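Local coordinates for protein PKS (Streptomyces albus, PDB 4OQJ) that probably acts as a ketosynthase of oxazolomycin biosynthesis, condensing acyl units held on carrier proteins within a polyketide synthase that lacks built-in acyltransferases, at residues V18-G27 / L272-K283; L381-R391 / H444-A452. All coordinates share one frame; numbering follows the deposited sequence.

Contact 1: V18-G27 / L272-K283; sequences VRDSDIAVIG and LADGDTVHAVIK
I23 and I282 form an antiparallel hydrogen-bonded pair: I23 N gives a nearly straight bond (178°) to I282 O at 3.0 Å, and I282 N returns one to I23 O. A24 faces V281 as the non-hydrogen-bonded pair that follows. Beyond it V25 N bonds to A280 O, while V25 O takes H279 N at 2.8 Å and, weakly, H279 ND1, the oxygen lying at the edge of the imidazole and in its plane. This ladder is the tight part. On one face the side chains of V25 and I282 meet at a slant, CG2 of V25 4.0 Å from CD1 of I282; on the other A24 CB lies against V278 CG1. A buried salt bridge closes one end: K283, its chain folded back at chi2 and chi3, brings NZ to the syn side of D22 OD2 at 3.2 Å, 27° out of the carboxylate plane.

The margin is looser. R19, partly exposed, joins this network by charge alone, D22 OD1 lying well off the guanidinium plane. The exposed V18 and L272 meet tip to tip, V18 CG2 3.6 Å from L272 CD1.

Strand 259-267 flanks strand 23-31 on its other edge, helix 195-209 covers I23 and I282, and I385 of helix 376-390 packs on V25 and H279.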
loop_
_atom_site.group_PDB
_atom_site.type_symbol
_atom_site.label_atom_id
_atom_site.label_comp_id
_atom_site.label_asym_id
_atom_site.label_seq_id
_atom_site.Cartn_x
_atom_site.Cartn_y
_atom_site.Cartn_z
ATOM N N VAL A 18 17.280 -21.644 -7.610
ATOM C CA VAL A 18 16.089 -21.047 -7.008
ATOM C C VAL A 18 16.480 -20.197 -5.803
ATOM O O VAL A 18 16.724 -20.715 -4.708
ATOM C CB VAL A 18 15.056 -22.128 -6.575
ATOM C CG1 VAL A 18 13.852 -21.498 -5.866
ATOM C CG2 VAL A 18 14.591 -22.935 -7.779
ATOM N N ARG A 19 16.538 -18.886 -6.021
ATOM C CA ARG A 19 16.888 -17.935 -4.972
ATOM C C ARG A 19 15.746 -17.806 -3.976
ATOM O O ARG A 19 14.578 -17.930 -4.349
ATOM C CB ARG A 19 17.203 -16.565 -5.566
ATOM C CG ARG A 19 18.168 -16.583 -6.733
ATOM C CD ARG A 19 18.089 -15.276 -7.488
ATOM N NE ARG A 19 18.291 -14.135 -6.602
ATOM C CZ ARG A 19 17.932 -12.889 -6.893
ATOM N NH1 ARG A 19 17.336 -12.622 -8.050
ATOM N NH2 ARG A 19 18.155 -11.914 -6.024
ATOM N N ASP A 20 16.090 -17.554 -2.718
ATOM C CA ASP A 20 15.099 -17.411 -1.657
ATOM C C ASP A 20 14.038 -16.365 -1.995
ATOM O O ASP A 20 12.855 -16.534 -1.690
ATOM C CB ASP A 20 15.788 -17.032 -0.343
ATOM C CG ASP A 20 16.439 -18.217 0.341
ATOM O OD1 ASP A 20 16.617 -19.264 -0.320
ATOM O OD2 ASP A 20 16.777 -18.101 1.539
ATOM N N SER A 21 14.470 -15.286 -2.633
ATOM C CA SER A 21 13.600 -14.140 -2.881
ATOM C C SER A 21 12.834 -14.204 -4.203
ATOM O O SER A 21 12.012 -13.336 -4.472
ATOM C CB SER A 21 14.430 -12.858 -2.844
ATOM O OG SER A 21 15.394 -12.860 -3.883
ATOM N N ASP A 22 13.094 -15.213 -5.035
ATOM C CA ASP A 22 12.385 -15.315 -6.308
ATOM C C ASP A 22 10.912 -15.598 -6.049
ATOM O O ASP A 22 10.575 -16.438 -5.213
ATOM C CB ASP A 22 12.983 -16.412 -7.195
ATOM C CG ASP A 22 14.311 -16.009 -7.831
ATOM O OD1 ASP A 22 14.690 -14.818 -7.779
ATOM O OD2 ASP A 22 14.977 -16.902 -8.396
ATOM N N ILE A 23 10.041 -14.896 -6.770
ATOM C CA ILE A 23 8.594 -15.053 -6.638
ATOM C C ILE A 23 7.991 -15.664 -7.897
ATOM O O ILE A 23 8.139 -15.120 -8.986
ATOM C CB ILE A 23 7.881 -13.701 -6.386
ATOM C CG1 ILE A 23 8.411 -12.989 -5.133
ATOM C CG2 ILE A 23 6.379 -13.891 -6.282
ATOM C CD1 ILE A 23 8.228 -13.727 -3.852
ATOM N N ALA A 24 7.283 -16.780 -7.752
ATOM C CA ALA A 24 6.569 -17.369 -8.877
ATOM C C ALA A 24 5.246 -16.666 -9.157
ATOM O O ALA A 24 4.517 -16.302 -8.232
ATOM C CB ALA A 24 6.313 -18.838 -8.626
ATOM N N VAL A 25 4.943 -16.471 -10.436
ATOM C CA VAL A 25 3.591 -16.145 -10.862
ATOM C C VAL A 25 2.874 -17.457 -11.128
ATOM O O VAL A 25 3.216 -18.150 -12.086
ATOM C CB VAL A 25 3.585 -15.285 -12.121
ATOM C CG1 VAL A 25 2.167 -14.955 -12.531
ATOM C CG2 VAL A 25 4.393 -14.009 -11.885
ATOM N N ILE A 26 1.907 -17.820 -10.286
ATOM C CA ILE A 26 1.292 -19.140 -10.398
ATOM C C ILE A 26 -0.093 -19.091 -10.994
ATOM O O ILE A 26 -0.700 -20.129 -11.227
ATOM C CB ILE A 26 1.214 -19.853 -9.053
ATOM C CG1 ILE A 26 0.367 -19.062 -8.047
ATOM C CG2 ILE A 26 2.625 -20.117 -8.516
ATOM C CD1 ILE A 26 0.069 -19.867 -6.788
ATOM N N GLY A 27 -0.593 -17.895 -11.253
ATOM C CA GLY A 27 -1.872 -17.740 -11.916
ATOM C C GLY A 27 -2.029 -16.298 -12.353
ATOM O O GLY A 27 -1.283 -15.436 -11.901
ATOM N N LEU A 272 7.203 -24.554 -6.452
ATOM C CA LEU A 272 7.786 -25.768 -6.995
ATOM C C LEU A 272 7.495 -26.954 -6.077
ATOM O O LEU A 272 7.166 -28.047 -6.544
ATOM C CB LEU A 272 9.290 -25.601 -7.170
ATOM C CG LEU A 272 9.757 -24.557 -8.190
ATOM C CD1 LEU A 272 11.261 -24.384 -8.100
ATOM C CD2 LEU A 272 9.358 -24.958 -9.598
ATOM N N ALA A 273 7.617 -26.727 -4.772
ATOM C CA ALA A 273 7.371 -27.781 -3.788
ATOM C C ALA A 273 5.924 -28.253 -3.817
ATOM O O ALA A 273 5.651 -29.431 -3.632
ATOM C CB ALA A 273 7.727 -27.297 -2.405
ATOM N N ASP A 274 4.995 -27.335 -4.052
ATOM C CA ASP A 274 3.572 -27.673 -4.050
ATOM C C ASP A 274 3.101 -28.196 -5.397
ATOM O O ASP A 274 1.972 -28.680 -5.520
ATOM C CB ASP A 274 2.729 -26.454 -3.657
ATOM C CG ASP A 274 2.993 -25.993 -2.238
ATOM O OD1 ASP A 274 3.593 -26.775 -1.471
ATOM O OD2 ASP A 274 2.596 -24.855 -1.889
ATOM N N GLY A 275 3.950 -28.084 -6.415
ATOM C CA GLY A 275 3.607 -28.586 -7.733
ATOM C C GLY A 275 2.776 -27.624 -8.575
ATOM O O GLY A 275 2.129 -28.061 -9.529
ATOM N N ASP A 276 2.790 -26.330 -8.238
ATOM C CA ASP A 276 2.019 -25.345 -8.997
ATOM C C ASP A 276 2.578 -25.121 -10.411
ATOM O O ASP A 276 3.742 -25.379 -10.680
ATOM C CB ASP A 276 1.981 -23.997 -8.266
ATOM C CG ASP A 276 1.422 -24.098 -6.864
ATOM O OD1 ASP A 276 0.556 -24.959 -6.608
ATOM O OD2 ASP A 276 1.859 -23.309 -6.009
ATOM N N THR A 277 1.739 -24.635 -11.316
ATOM C CA THR A 277 2.231 -24.134 -12.594
ATOM C C THR A 277 2.919 -22.781 -12.388
ATOM O O THR A 277 2.329 -21.861 -11.821
ATOM C CB THR A 277 1.098 -23.992 -13.601
ATOM O OG1 THR A 277 0.598 -25.299 -13.928
ATOM C CG2 THR A 277 1.587 -23.325 -14.885
ATOM N N VAL A 278 4.174 -22.670 -12.812
ATOM C CA VAL A 278 4.897 -21.388 -12.763
ATOM C C VAL A 278 4.854 -20.757 -14.157
ATOM O O VAL A 278 5.358 -21.325 -15.125
ATOM C CB VAL A 278 6.351 -21.583 -12.286
ATOM C CG1 VAL A 278 7.094 -20.254 -12.203
ATOM C CG2 VAL A 278 6.369 -22.277 -10.923
ATOM N N HIS A 279 4.199 -19.614 -14.270
ATOM C CA HIS A 279 4.056 -18.925 -15.553
ATOM C C HIS A 279 5.289 -18.064 -15.856
ATOM O O HIS A 279 5.670 -17.869 -17.013
ATOM C CB HIS A 279 2.795 -18.063 -15.548
ATOM C CG HIS A 279 1.527 -18.855 -15.518
ATOM N ND1 HIS A 279 1.074 -19.488 -14.383
ATOM C CD2 HIS A 279 0.637 -19.145 -16.496
ATOM C CE1 HIS A 279 -0.054 -20.124 -14.658
ATOM N NE2 HIS A 279 -0.345 -19.921 -15.926
ATOM N N ALA A 280 5.907 -17.561 -14.799
ATOM C CA ALA A 280 7.114 -16.745 -14.920
ATOM C C ALA A 280 7.655 -16.511 -13.517
ATOM O O ALA A 280 6.958 -16.807 -12.540
ATOM C CB ALA A 280 6.805 -15.427 -15.617
ATOM N N VAL A 281 8.868 -15.967 -13.410
ATOM C CA VAL A 281 9.490 -15.687 -12.115
ATOM C C VAL A 281 9.830 -14.195 -12.001
ATOM O O VAL A 281 10.475 -13.629 -12.861
ATOM C CB VAL A 281 10.764 -16.520 -11.904
ATOM C CG1 VAL A 281 11.391 -16.232 -10.548
ATOM C CG2 VAL A 281 10.461 -18.009 -12.055
ATOM N N ILE A 282 9.350 -13.565 -10.940
ATOM C CA ILE A 282 9.722 -12.196 -10.606
ATOM C C ILE A 282 11.002 -12.262 -9.786
ATOM O O ILE A 282 11.042 -12.874 -8.710
ATOM C CB ILE A 282 8.597 -11.493 -9.849
ATOM C CG1 ILE A 282 7.383 -11.351 -10.772
ATOM C CG2 ILE A 282 9.049 -10.117 -9.351
ATOM C CD1 ILE A 282 6.135 -10.890 -10.073
ATOM N N LYS A 283 12.061 -11.686 -10.344
ATOM C CA LYS A 283 13.393 -11.732 -9.758
ATOM C C LYS A 283 13.595 -10.574 -8.807
ATOM O O LYS A 283 14.375 -10.659 -7.853
ATOM C CB LYS A 283 14.458 -11.685 -10.856
ATOM C CG LYS A 283 14.301 -12.739 -11.947
ATOM C CD LYS A 283 14.757 -14.107 -11.483
ATOM C CE LYS A 283 16.275 -14.191 -11.321
ATOM N NZ LYS A 283 16.674 -15.502 -10.737
HETATM O O HOH W 1 11.704 -11.491 -6.050
HETATM O O HOH W 2 -0.779 -22.927 -10.602
#

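Contact 2: L381-R391 / H444-A452; sequences LIKTILMLRHR and HVIVEEPPA
L388 and V447 make the closest apolar approach of this contact, L388 CD1 lying 3.4 Å from V447 CG1, tighter than usual for two methyl groups. The two side chains meet at a slant, and the branches of L388 divide the work: CD1 presses on the valine, whereas CD2 reaches past it to E449, 3.8 Å from E449 N and close to E449 CB. V447 is likewise split. With CG1 anti to its backbone N, that methyl is given to L388, and CG2 is left to meet L381 CD1 at 3.7 Å, two helical turns before L388. I385 CG1 touches V447 CG1 more loosely, at 4.5 Å.

The helix axis runs 9.0 Å from that of the strand with only 21° between their directions, so both elements point the same way and L381, I385 and L388 follow one another along the strand. This is a helix laid on the face of a sheet, in the layered alpha/beta arrangement of the thiolase fold to which ketosynthases belong.

Beyond the strand the contact becomes polar. R391, at positive phi, is the C' residue of the Schellman motif that ends the helix, and its chain bends at chi2 and chi3 to bring NH1 to E449 OE1 at 2.7 Å, a salt bridge. The oxygen is met on its syn side, yet at 133° the N-H...O bond is bent, and with the guanidinium and carboxylate planes 65° apart NH1 alone meets the oxygen. E449 OE2 pairs with R429, whose NH1 lies close to that of R391, and the shared carboxylate probably offsets the charge of both arginines. P450 closes the contact at the helix end, its CD lying 4.3 Å from L388 O.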
loop_
_atom_site.group_PDB
_atom_site.type_symbol
_atom_site.label_atom_id
_atom_site.label_comp_id
_atom_site.label_asym_id
_atom_site.label_seq_id
_atom_site.Cartn_x
_atom_site.Cartn_y
_atom_site.Cartn_z
ATOM N N LEU A 381 2.760 -6.163 -17.681
ATOM C CA LEU A 381 3.352 -7.314 -17.006
ATOM C C LEU A 381 2.815 -8.621 -17.583
ATOM O O LEU A 381 3.584 -9.553 -17.853
ATOM C CB LEU A 381 3.087 -7.245 -15.499
ATOM C CG LEU A 381 3.591 -8.412 -14.633
ATOM C CD1 LEU A 381 5.079 -8.669 -14.833
ATOM C CD2 LEU A 381 3.297 -8.129 -13.172
ATOM N N ILE A 382 1.503 -8.685 -17.798
ATOM C CA ILE A 382 0.903 -9.907 -18.300
ATOM C C ILE A 382 1.351 -10.164 -19.734
ATOM O O ILE A 382 1.600 -11.300 -20.067
ATOM C CB ILE A 382 -0.635 -9.886 -18.182
ATOM C CG1 ILE A 382 -1.009 -10.007 -16.700
ATOM C CG2 ILE A 382 -1.258 -11.065 -18.948
ATOM C CD1 ILE A 382 -2.479 -9.810 -16.381
ATOM N N LYS A 383 1.515 -9.131 -20.564
ATOM C CA LYS A 383 2.060 -9.346 -21.906
ATOM C C LYS A 383 3.426 -9.988 -21.792
ATOM O O LYS A 383 3.746 -10.919 -22.520
ATOM C CB LYS A 383 2.174 -8.029 -22.702
ATOM C CG LYS A 383 3.226 -8.037 -23.832
ATOM C CD LYS A 383 3.373 -6.650 -24.472
ATOM C CE LYS A 383 4.488 -6.634 -25.522
ATOM N NZ LYS A 383 4.625 -5.279 -26.061
ATOM N N THR A 384 4.237 -9.472 -20.876
ATOM C CA THR A 384 5.622 -9.912 -20.749
ATOM C C THR A 384 5.667 -11.339 -20.211
ATOM O O THR A 384 6.477 -12.150 -20.647
ATOM C CB THR A 384 6.423 -8.939 -19.825
ATOM O OG1 THR A 384 6.404 -7.623 -20.401
ATOM C CG2 THR A 384 7.856 -9.389 -19.654
ATOM N N ILE A 385 4.778 -11.659 -19.283
ATOM C CA ILE A 385 4.684 -13.028 -18.773
ATOM C C ILE A 385 4.323 -14.017 -19.891
ATOM O O ILE A 385 4.907 -15.090 -19.979
ATOM C CB ILE A 385 3.648 -13.129 -17.635
ATOM C CG1 ILE A 385 4.180 -12.425 -16.389
ATOM C CG2 ILE A 385 3.322 -14.593 -17.315
ATOM C CD1 ILE A 385 3.131 -12.195 -15.311
ATOM N N LEU A 386 3.376 -13.656 -20.750
ATOM C CA LEU A 386 2.962 -14.553 -21.830
ATOM C C LEU A 386 4.079 -14.754 -22.859
ATOM O O LEU A 386 4.293 -15.870 -23.341
ATOM C CB LEU A 386 1.701 -14.020 -22.514
ATOM C CG LEU A 386 0.453 -14.046 -21.612
ATOM C CD1 LEU A 386 -0.684 -13.246 -22.220
ATOM C CD2 LEU A 386 -0.005 -15.486 -21.365
HETATM N N MSE A 387 4.783 -13.680 -23.196
HETATM C CA MSE A 387 5.913 -13.757 -24.120
HETATM C C MSE A 387 6.950 -14.740 -23.611
HETATM O O MSE A 387 7.491 -15.531 -24.384
HETATM C CB MSE A 387 6.581 -12.383 -24.301
HETATM C CG MSE A 387 5.774 -11.367 -25.057
HETATM SE SE MSE A 387 6.613 -9.594 -24.890
HETATM C CE MSE A 387 8.294 -9.958 -25.776
ATOM N N LEU A 388 7.245 -14.649 -22.310
ATOM C CA LEU A 388 8.267 -15.471 -21.671
ATOM C C LEU A 388 7.846 -16.932 -21.611
ATOM O O LEU A 388 8.650 -17.830 -21.859
ATOM C CB LEU A 388 8.564 -14.967 -20.254
ATOM C CG LEU A 388 9.440 -13.719 -20.116
ATOM C CD1 LEU A 388 9.333 -13.148 -18.698
ATOM C CD2 LEU A 388 10.880 -14.053 -20.446
ATOM N N ARG A 389 6.583 -17.165 -21.257
ATOM C CA ARG A 389 6.067 -18.520 -21.175
ATOM C C ARG A 389 6.054 -19.156 -22.560
ATOM O O ARG A 389 6.326 -20.342 -22.692
ATOM C CB ARG A 389 4.659 -18.557 -20.558
ATOM C CG ARG A 389 4.302 -19.952 -20.052
ATOM C CD ARG A 389 2.863 -20.135 -19.561
ATOM N NE ARG A 389 2.722 -21.475 -18.976
ATOM C CZ ARG A 389 1.593 -22.182 -18.914
ATOM N NH1 ARG A 389 0.456 -21.692 -19.393
ATOM N NH2 ARG A 389 1.607 -23.398 -18.366
ATOM N N HIS A 390 5.742 -18.368 -23.585
ATOM C CA HIS A 390 5.708 -18.863 -24.957
ATOM C C HIS A 390 7.076 -18.808 -25.657
ATOM O O HIS A 390 7.199 -19.273 -26.786
ATOM C CB HIS A 390 4.697 -18.060 -25.793
ATOM C CG HIS A 390 3.269 -18.433 -25.555
ATOM N ND1 HIS A 390 2.430 -17.699 -24.746
ATOM C CD2 HIS A 390 2.524 -19.458 -26.034
ATOM C CE1 HIS A 390 1.237 -18.265 -24.718
ATOM N NE2 HIS A 390 1.267 -19.334 -25.495
ATOM N N ARG A 391 8.083 -18.226 -25.005
ATOM C CA ARG A 391 9.404 -17.993 -25.622
ATOM C C ARG A 391 9.245 -17.393 -27.012
ATOM O O ARG A 391 9.842 -17.840 -28.008
ATOM C CB ARG A 391 10.223 -19.289 -25.660
ATOM C CG ARG A 391 10.853 -19.628 -24.298
ATOM C CD ARG A 391 10.507 -21.029 -23.797
ATOM N NE ARG A 391 11.403 -22.061 -24.333
ATOM C CZ ARG A 391 12.452 -22.582 -23.691
ATOM N NH1 ARG A 391 12.775 -22.187 -22.462
ATOM N NH2 ARG A 391 13.186 -23.515 -24.284
ATOM N N HIS A 444 9.546 -0.629 -11.542
ATOM C CA HIS A 444 10.145 -1.502 -12.553
ATOM C C HIS A 444 10.265 -2.898 -11.954
ATOM O O HIS A 444 10.652 -3.058 -10.800
ATOM C CB HIS A 444 11.505 -0.973 -13.001
ATOM C CG HIS A 444 12.083 -1.675 -14.201
ATOM N ND1 HIS A 444 11.739 -1.348 -15.498
ATOM C CD2 HIS A 444 12.999 -2.672 -14.294
ATOM C CE1 HIS A 444 12.434 -2.104 -16.337
ATOM N NE2 HIS A 444 13.211 -2.906 -15.632
ATOM N N VAL A 445 9.896 -3.896 -12.742
ATOM C CA VAL A 445 9.850 -5.290 -12.318
ATOM C C VAL A 445 10.706 -6.140 -13.268
ATOM O O VAL A 445 10.644 -5.978 -14.501
ATOM C CB VAL A 445 8.400 -5.788 -12.302
ATOM C CG1 VAL A 445 8.307 -7.292 -12.031
ATOM C CG2 VAL A 445 7.612 -5.003 -11.285
ATOM N N ILE A 446 11.518 -7.029 -12.697
ATOM C CA ILE A 446 12.354 -7.927 -13.485
ATOM C C ILE A 446 11.694 -9.287 -13.487
ATOM O O ILE A 446 11.406 -9.851 -12.423
ATOM C CB ILE A 446 13.778 -8.063 -12.923
ATOM C CG1 ILE A 446 14.459 -6.683 -12.810
ATOM C CG2 ILE A 446 14.602 -9.041 -13.779
ATOM C CD1 ILE A 446 14.585 -5.925 -14.108
ATOM N N VAL A 447 11.461 -9.804 -14.682
ATOM C CA VAL A 447 10.748 -11.070 -14.863
ATOM C C VAL A 447 11.615 -12.029 -15.676
ATOM O O VAL A 447 12.238 -11.620 -16.657
ATOM C CB VAL A 447 9.391 -10.879 -15.592
ATOM C CG1 VAL A 447 8.586 -12.148 -15.530
ATOM C CG2 VAL A 447 8.591 -9.738 -14.982
ATOM N N GLU A 448 11.644 -13.295 -15.258
ATOM C CA GLU A 448 12.386 -14.347 -15.946
ATOM C C GLU A 448 11.450 -15.479 -16.402
ATOM O O GLU A 448 10.378 -15.728 -15.814
ATOM C CB GLU A 448 13.481 -14.890 -15.025
ATOM C CG GLU A 448 14.438 -15.876 -15.664
ATOM C CD GLU A 448 15.607 -16.224 -14.748
ATOM O OE1 GLU A 448 16.540 -15.399 -14.614
ATOM O OE2 GLU A 448 15.586 -17.315 -14.141
ATOM N N GLU A 449 11.847 -16.167 -17.462
ATOM C CA GLU A 449 11.057 -17.279 -17.947
ATOM C C GLU A 449 11.026 -18.353 -16.861
ATOM O O GLU A 449 11.928 -18.429 -16.027
ATOM C CB GLU A 449 11.623 -17.822 -19.252
ATOM C CG GLU A 449 13.008 -18.445 -19.124
ATOM C CD GLU A 449 13.450 -19.091 -20.426
ATOM O OE1 GLU A 449 12.690 -19.945 -20.929
ATOM O OE2 GLU A 449 14.533 -18.740 -20.950
ATOM N N PRO A 450 9.965 -19.161 -16.843
ATOM C CA PRO A 450 9.874 -20.150 -15.773
ATOM C C PRO A 450 10.881 -21.282 -15.961
ATOM O O PRO A 450 11.346 -21.509 -17.083
ATOM C CB PRO A 450 8.436 -20.655 -15.891
ATOM C CG PRO A 450 8.111 -20.503 -17.335
ATOM C CD PRO A 450 8.853 -19.269 -17.801
ATOM N N PRO A 451 11.225 -21.982 -14.874
ATOM C CA PRO A 451 12.135 -23.123 -15.016
ATOM C C PRO A 451 11.468 -24.278 -15.756
ATOM O O PRO A 451 10.232 -24.370 -15.776
ATOM C CB PRO A 451 12.461 -23.498 -13.568
ATOM C CG PRO A 451 11.288 -23.002 -12.776
ATOM C CD PRO A 451 10.797 -21.777 -13.479
ATOM N N ALA A 452 12.283 -25.135 -16.366
ATOM C CA ALA A 452 11.787 -26.290 -17.102
ATOM C C ALA A 452 10.942 -27.198 -16.207
ATOM O O ALA A 452 11.208 -27.333 -15.013
ATOM C CB ALA A 452 12.958 -27.074 -17.703
#

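Overall arrangement
Contacts 1 and 2 share one sheet, in which strands 23-31, 280-289 and 441-448 lie side by side and antiparallel where they adjoin. Their centres are 11 Å apart. The join is a backbone ladder: V281 O to E448 N at 2.7 Å and K283 N to I446 O at 2.8 Å, both probable hydrogen bonds. Further out, V278 O packs on P450 CB and T277 CG2 lies 3.5 Å from R389 NH2. Helix 376-390 thus spans both contacts, since I385 touches A280 of contact 1. Along the chain, contact 1 closes before contact 2 opens. The potassium site at S292 and K294 is formed by residues beyond strand 280-289, outside all four segments.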